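Local coordinates for protein FOP (Homo sapiens, PDB 2D68) that is required for anchoring microtubules to centrosomes and for ciliation, this fragment being its N-terminal LisH-containing dimerisation domain, at residues Glu7-Lys10 with Lys11-Thr15; Asn56-Asp60 with Leu61-Glu65. All blocks are in the same frame, centred on the assembly; numbering follows the deposited sequence.

Contact 1. Residues Glu7-Lys10 with Lys11-Thr15; sequences ESLK and KFLNT
Glu7 and Lys11, one turn apart on the short helix 7-13, form an i to i+4 salt bridge on its exposed side, with OE1 of Glu7 3.6 Å from NZ of Lys11. A bend at the second glutamate torsion (chi2 -71°) brings OE1 round toward Lys11, while the lysine stays extended until its last bond, whose turn keeps NZ, like CE, beside OE1. The salt bridge is long, and a water bridges its two ends: it donates to OE1 of Glu7 at 2.6 Å and accepts from NZ of Lys11. Long, flexible charged chains suit such a wet surface.

Backbone bonds wind the helix underneath. Lys11 N reaches Glu7 O, Phe12 N reaches Ser8 O, and Leu13 N meets Leu9 O at 2.8 Å. The bond from Asn14 N to Lys10 O is weak. Thr15 OG1 then donates to Phe12 O at 2.6 Å, in the carbonyl plane, and Thr15 N shares that acceptor.

The apolar side rests on Leu9, whose CD1 lies 4.1 Å from Phe12 CD2 and equally far from Leu13 CG. Cutting Leu13 back to an alanine removes CG and both methyls, which would probably open a gap beside Leu9 CD1 and weaken the packing on Ala22.

Phe12 packs on Val21 and Leu13 on Ala22 of helix 16-31, which Thr15 begins as N-cap, its hydroxyl serving Gly18 N. From the second subunit, Phe32 meets the Phe12 ring at about 50° and also packs on Leu9, while Phe28 adds to the cover over Phe12.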
ATOM      1  N   GLU B   7      10.678 -10.857  11.851  1.00 27.09           N
ATOM      2  CA  GLU B   7       9.642 -11.092  12.858  1.00 27.02           C
ATOM      3  C   GLU B   7       8.616  -9.971  12.951  1.00 26.01           C
ATOM      4  O   GLU B   7       7.441 -10.229  13.213  1.00 26.54           O
ATOM      5  CB  GLU B   7      10.263 -11.341  14.234  1.00 27.33           C
ATOM      6  CG  GLU B   7      10.500 -12.818  14.544  1.00 29.07           C
ATOM      7  CD  GLU B   7       9.208 -13.594  14.788  1.00 31.32           C
ATOM      8  OE1 GLU B   7       8.134 -12.972  14.938  1.00 32.00           O
ATOM      9  OE2 GLU B   7       9.268 -14.843  14.839  1.00 33.90           O
ATOM     10  N   SER B   8       9.058  -8.734  12.741  1.00 24.58           N
ATOM     11  CA  SER B   8       8.161  -7.584  12.795  1.00 22.79           C
ATOM     12  C   SER B   8       7.055  -7.751  11.754  1.00 21.05           C
ATOM     13  O   SER B   8       5.874  -7.578  12.071  1.00 20.13           O
ATOM     14  CB  SER B   8       8.929  -6.284  12.565  1.00 23.19           C
ATOM     15  OG  SER B   8       9.474  -6.253  11.257  1.00 26.63           O
ATOM     16  N   LEU B   9       7.432  -8.099  10.521  1.00 19.13           N
ATOM     17  CA  LEU B   9       6.428  -8.312   9.469  1.00 17.96           C
ATOM     18  C   LEU B   9       5.556  -9.530   9.724  1.00 18.00           C
ATOM     19  O   LEU B   9       4.349  -9.502   9.466  1.00 17.49           O
ATOM     20  CB  LEU B   9       7.073  -8.393   8.085  1.00 17.07           C
ATOM     21  CG  LEU B   9       6.153  -8.548   6.872  1.00 17.60           C
ATOM     22  CD1 LEU B   9       5.211  -7.352   6.739  1.00 15.33           C
ATOM     23  CD2 LEU B   9       6.987  -8.720   5.624  1.00 17.40           C
ATOM     24  N   LYS B  10       6.166 -10.610  10.213  1.00 17.78           N
ATOM     25  CA  LYS B  10       5.421 -11.831  10.489  1.00 18.50           C
ATOM     26  C   LYS B  10       4.315 -11.563  11.508  1.00 17.60           C
ATOM     27  O   LYS B  10       3.164 -11.984  11.309  1.00 17.46           O
ATOM     28  CB  LYS B  10       6.351 -12.958  10.988  1.00 18.20           C
ATOM     29  CG  LYS B  10       5.613 -14.260  11.292  1.00 20.08           C
ATOM     30  CD  LYS B  10       6.571 -15.347  11.760  1.00 20.77           C
ATOM     31  CE  LYS B  10       5.811 -16.611  12.114  1.00 24.64           C
ATOM     32  NZ  LYS B  10       6.755 -17.737  12.297  1.00 26.66           N
ATOM     33  N   LYS B  11       4.661 -10.855  12.583  1.00 17.76           N
ATOM     34  CA  LYS B  11       3.687 -10.500  13.621  1.00 17.95           C
ATOM     35  C   LYS B  11       2.600  -9.603  13.042  1.00 17.69           C
ATOM     36  O   LYS B  11       1.423  -9.759  13.362  1.00 18.14           O
ATOM     37  CB  LYS B  11       4.363  -9.818  14.816  1.00 18.32           C
ATOM     38  CG  LYS B  11       5.149 -10.794  15.722  1.00 19.11           C
ATOM     39  CD  LYS B  11       5.877 -10.068  16.861  1.00 19.39           C
ATOM     40  CE  LYS B  11       6.842 -11.014  17.616  1.00 20.32           C
ATOM     41  NZ  LYS B  11       6.253 -12.356  17.932  1.00 23.41           N
ATOM     42  N   PHE B  12       3.009  -8.677  12.180  1.00 17.12           N
ATOM     43  CA  PHE B  12       2.091  -7.746  11.531  1.00 16.70           C
ATOM     44  C   PHE B  12       1.095  -8.493  10.662  1.00 16.31           C
ATOM     45  O   PHE B  12      -0.111  -8.246  10.746  1.00 16.35           O
ATOM     46  CB  PHE B  12       2.909  -6.748  10.703  1.00 16.33           C
ATOM     47  CG  PHE B  12       2.095  -5.720   9.964  1.00 15.18           C
ATOM     48  CD1 PHE B  12       1.637  -4.572  10.614  1.00 14.74           C
ATOM     49  CD2 PHE B  12       1.850  -5.865   8.602  1.00 13.62           C
ATOM     50  CE1 PHE B  12       0.921  -3.595   9.908  1.00 15.44           C
ATOM     51  CE2 PHE B  12       1.131  -4.901   7.893  1.00 13.45           C
ATOM     52  CZ  PHE B  12       0.682  -3.759   8.542  1.00 14.39           C
ATOM     53  N   LEU B  13       1.590  -9.421   9.840  1.00 16.09           N
ATOM     54  CA  LEU B  13       0.727 -10.233   8.985  1.00 17.02           C
ATOM     55  C   LEU B  13      -0.164 -11.207   9.760  1.00 17.56           C
ATOM     56  O   LEU B  13      -1.135 -11.720   9.230  1.00 18.55           O
ATOM     57  CB  LEU B  13       1.541 -10.983   7.927  1.00 17.38           C
ATOM     58  CG  LEU B  13       2.251 -10.154   6.855  1.00 17.50           C
ATOM     59  CD1 LEU B  13       3.040 -11.086   5.957  1.00 17.85           C
ATOM     60  CD2 LEU B  13       1.264  -9.329   6.022  1.00 17.29           C
ATOM     61  N   ASN B  14       0.181 -11.456  11.021  1.00 17.89           N
ATOM     62  CA  ASN B  14      -0.644 -12.306  11.867  1.00 18.49           C
ATOM     63  C   ASN B  14      -1.745 -11.528  12.593  1.00 17.92           C
ATOM     64  O   ASN B  14      -2.456 -12.081  13.433  1.00 17.42           O
ATOM     65  CB  ASN B  14       0.228 -13.088  12.849  1.00 19.13           C
ATOM     66  CG  ASN B  14      -0.519 -14.233  13.516  1.00 23.01           C
ATOM     67  OD1 ASN B  14      -1.285 -14.964  12.873  1.00 27.05           O
ATOM     68  ND2 ASN B  14      -0.301 -14.394  14.820  1.00 25.30           N
ATOM     69  N   THR B  15      -1.888 -10.247  12.242  1.00 16.73           N
ATOM     70  CA  THR B  15      -3.022  -9.433  12.677  1.00 15.96           C
ATOM     71  C   THR B  15      -3.992  -9.209  11.515  1.00 14.95           C
ATOM     72  O   THR B  15      -3.580  -9.146  10.340  1.00 13.93           O
ATOM     73  CB  THR B  15      -2.585  -8.061  13.225  1.00 15.69           C
ATOM     74  OG1 THR B  15      -2.057  -7.256  12.154  1.00 15.71           O
ATOM     75  CG2 THR B  15      -1.508  -8.203  14.301  1.00 16.06           C
TER
HETATM   76  O   HOH W   1       5.958 -14.273  15.666  1.00 31.59           O

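Contact 2. Residues Asn56-Asp60 with Leu61-Glu65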
ATOM      1  N   ASN B  56     -12.154  -9.586  -2.276  1.00  9.82           N
ATOM      2  CA  ASN B  56     -12.139  -9.994  -0.873  1.00 10.08           C
ATOM      3  C   ASN B  56     -11.883  -8.750  -0.005  1.00  9.98           C
ATOM      4  O   ASN B  56     -12.594  -8.479   0.968  1.00 10.56           O
ATOM      5  CB  ASN B  56     -11.046 -11.055  -0.700  1.00 10.71           C
ATOM      6  CG  ASN B  56     -10.858 -11.510   0.732  1.00 12.40           C
ATOM      7  OD1 ASN B  56     -10.790 -10.711   1.657  1.00 19.62           O
ATOM      8  ND2 ASN B  56     -10.701 -12.808   0.902  1.00 16.71           N
ATOM      9  N   LEU B  57     -10.860  -7.981  -0.374  1.00  9.13           N
ATOM     10  CA  LEU B  57     -10.540  -6.778   0.383  1.00  9.10           C
ATOM     11  C   LEU B  57     -11.674  -5.762   0.343  1.00  9.36           C
ATOM     12  O   LEU B  57     -12.000  -5.180   1.368  1.00 10.22           O
ATOM     13  CB  LEU B  57      -9.266  -6.141  -0.175  1.00  9.87           C
ATOM     14  CG  LEU B  57      -8.052  -7.054  -0.204  1.00  9.56           C
ATOM     15  CD1 LEU B  57      -6.897  -6.298  -0.817  1.00 10.01           C
ATOM     16  CD2 LEU B  57      -7.661  -7.558   1.156  1.00 13.35           C
ATOM     17  N   ALA B  58     -12.267  -5.556  -0.834  1.00 10.10           N
ATOM     18  CA  ALA B  58     -13.362  -4.593  -0.957  1.00 10.18           C
ATOM     19  C   ALA B  58     -14.533  -4.993  -0.066  1.00 10.98           C
ATOM     20  O   ALA B  58     -15.106  -4.160   0.636  1.00 11.52           O
ATOM     21  CB  ALA B  58     -13.797  -4.467  -2.396  1.00 10.21           C
ATOM     22  N   ARG B  59     -14.863  -6.282  -0.077  1.00 12.15           N
ATOM     23  CA  ARG B  59     -15.899  -6.808   0.815  1.00 13.79           C
ATOM     24  C   ARG B  59     -15.590  -6.495   2.286  1.00 13.56           C
ATOM     25  O   ARG B  59     -16.456  -6.003   3.028  1.00 13.98           O
ATOM     26  CB  ARG B  59     -16.069  -8.316   0.592  1.00 14.07           C
ATOM     27  CG  ARG B  59     -17.294  -8.954   1.253  1.00 14.94           C
ATOM     28  CD  ARG B  59     -17.321 -10.474   0.990  1.00 16.45           C
ATOM     29  NE  ARG B  59     -16.925 -10.748  -0.377  1.00 19.76           N
ATOM     30  CZ  ARG B  59     -15.868 -11.465  -0.770  1.00 18.08           C
ATOM     31  NH1 ARG B  59     -15.061 -12.087   0.092  1.00 16.80           N
ATOM     32  NH2 ARG B  59     -15.640 -11.577  -2.066  1.00 18.28           N
ATOM     33  N   ASP B  60     -14.344  -6.736   2.690  1.00 14.42           N
ATOM     34  CA  ASP B  60     -13.888  -6.476   4.042  1.00 15.56           C
ATOM     35  C   ASP B  60     -14.038  -5.006   4.425  1.00 15.06           C
ATOM     36  O   ASP B  60     -14.445  -4.677   5.545  1.00 16.55           O
ATOM     37  CB  ASP B  60     -12.419  -6.855   4.155  1.00 16.83           C
ATOM     38  CG  ASP B  60     -12.179  -8.049   5.039  1.00 21.56           C
ATOM     39  OD1 ASP B  60     -11.070  -8.091   5.620  1.00 26.39           O
ATOM     40  OD2 ASP B  60     -13.065  -8.924   5.166  1.00 25.75           O
ATOM     41  N   LEU B  61     -13.697  -4.129   3.484  1.00 14.45           N
ATOM     42  CA  LEU B  61     -13.701  -2.684   3.706  1.00 13.82           C
ATOM     43  C   LEU B  61     -15.088  -2.047   3.514  1.00 14.38           C
ATOM     44  O   LEU B  61     -15.292  -0.866   3.817  1.00 14.98           O
ATOM     45  CB  LEU B  61     -12.702  -2.017   2.760  1.00 14.18           C
ATOM     46  CG  LEU B  61     -11.224  -2.310   3.007  1.00 13.01           C
ATOM     47  CD1 LEU B  61     -10.428  -2.001   1.771  1.00 13.27           C
ATOM     48  CD2 LEU B  61     -10.711  -1.468   4.176  1.00 14.06           C
ATOM     49  N   GLY B  62     -16.030  -2.823   2.988  1.00 14.14           N
ATOM     50  CA  GLY B  62     -17.385  -2.311   2.733  1.00 14.28           C
ATOM     51  C   GLY B  62     -17.482  -1.499   1.458  1.00 14.71           C
ATOM     52  O   GLY B  62     -18.471  -0.774   1.237  1.00 16.50           O
ATOM     53  N   ILE B  63     -16.473  -1.621   0.598  1.00 13.59           N
ATOM     54  CA  ILE B  63     -16.464  -0.930  -0.692  1.00 13.70           C
ATOM     55  C   ILE B  63     -17.254  -1.716  -1.739  1.00 14.62           C
ATOM     56  O   ILE B  63     -17.065  -2.922  -1.901  1.00 14.63           O
ATOM     57  CB  ILE B  63     -15.009  -0.656  -1.152  1.00 13.35           C
ATOM     58  CG1 ILE B  63     -14.368   0.342  -0.173  1.00 12.27           C
ATOM     59  CG2 ILE B  63     -14.952  -0.162  -2.589  1.00 13.63           C
ATOM     60  CD1 ILE B  63     -12.853   0.429  -0.257  1.00 12.56           C
ATOM     61  N   ILE B  64     -18.154  -1.027  -2.440  1.00 14.95           N
ATOM     62  CA  ILE B  64     -18.951  -1.650  -3.505  1.00 15.77           C
ATOM     63  C   ILE B  64     -18.306  -1.311  -4.854  1.00 15.93           C
ATOM     64  O   ILE B  64     -18.198  -0.138  -5.212  1.00 16.72           O
ATOM     65  CB  ILE B  64     -20.430  -1.146  -3.484  1.00 15.63           C
ATOM     66  CG1 ILE B  64     -21.071  -1.329  -2.105  1.00 15.36           C
ATOM     67  CG2 ILE B  64     -21.254  -1.825  -4.583  1.00 17.11           C
ATOM     68  CD1 ILE B  64     -22.254  -0.386  -1.840  1.00 17.33           C
ATOM     69  N   GLU B  65     -17.851  -2.314  -5.611  1.00 15.87           N
ATOM     70  CA  GLU B  65     -17.304  -2.004  -6.949  1.00 15.66           C
ATOM     71  C   GLU B  65     -18.321  -1.288  -7.821  1.00 16.45           C
ATOM     72  O   GLU B  65     -19.499  -1.680  -7.902  1.00 16.74           O
ATOM     73  CB  GLU B  65     -16.786  -3.231  -7.712  1.00 16.12           C
ATOM     74  CG  GLU B  65     -15.633  -3.940  -7.066  1.00 15.53           C
ATOM     75  CD  GLU B  65     -14.252  -3.252  -7.182  1.00 16.47           C
ATOM     76  OE1 GLU B  65     -14.084  -2.072  -7.598  1.00 15.41           O
ATOM     77  OE2 GLU B  65     -13.302  -3.926  -6.796  1.00 13.74           O
TER
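A Schellman motif ends helix 54-61, and its key acceptor is the carbonyl oxygen of Ala58. Ile63 N donates to Ala58 O at 2.9 Å, the 6→1 bond that marks this kind of C-cap, with an N-H...O angle of 139°. Gly62 N also approaches Ala58 O, but only as a weak bond; its straighter one, the 5→2 bond of the motif, runs to Arg59 O at 3.2 Å, where the donor stands well above the carbonyl plane. The last ordinary helical bond here joins Leu61 N to Leu57 O.

Gly62 takes a positive phi of 80°, which glycine adopts with little cost because it has no CB, and this reverses the chain out of the helix. In the Schellman motif the turn commonly brings an apolar residue beyond the glycine against one in the last helical turn, and here Ile63 meets Ala58, CB to CB at 4.2 Å. The methyl of Ala58 also lies 3.6 Å from Ile63 O, so a small residue suits a spot beside the returning backbone.

Leu61 faces inward. Its CG is anti to its own carbonyl carbon (chi1 -68°), which sets CG of Leu61 3.4 Å from Leu57 O, one turn earlier. Leu57 and Leu61 both pack on Leu20 of helix 16-31 and on Leu74 of helix 74-80, a setting that favours branched apolar chains.

Beyond the turn, Glu65 OE1 bonds Thr69 and OE2 forms a salt bridge to Arg54, which probably offsets the nearby carboxylate of Glu55; the pair links the loop to both flanking helices. Trp82 of the second subunit donates its NE1 to Leu61 O and packs on Ile63.

In the fold
From the N terminus, contact 1 lies wholly within helix 7-13 and the turn that leads into helix 16-31; contact 2 follows much later, where helix 54-61 ends and the loop toward helix 67-70 begins. Each joins adjoining segments, so neither closes a long loop, and they stand in series without nesting or crossing. The centres of contact 1 and contact 2 are about 23 Å apart. The nearest atoms of contact 1 and contact 2 are about 9 Å apart, so the two do not touch. Both lean on the same part of helix 16-31, on residues that interleave along its sequence. Both also reach the second subunit, consistent with the domain's role in homodimerisation.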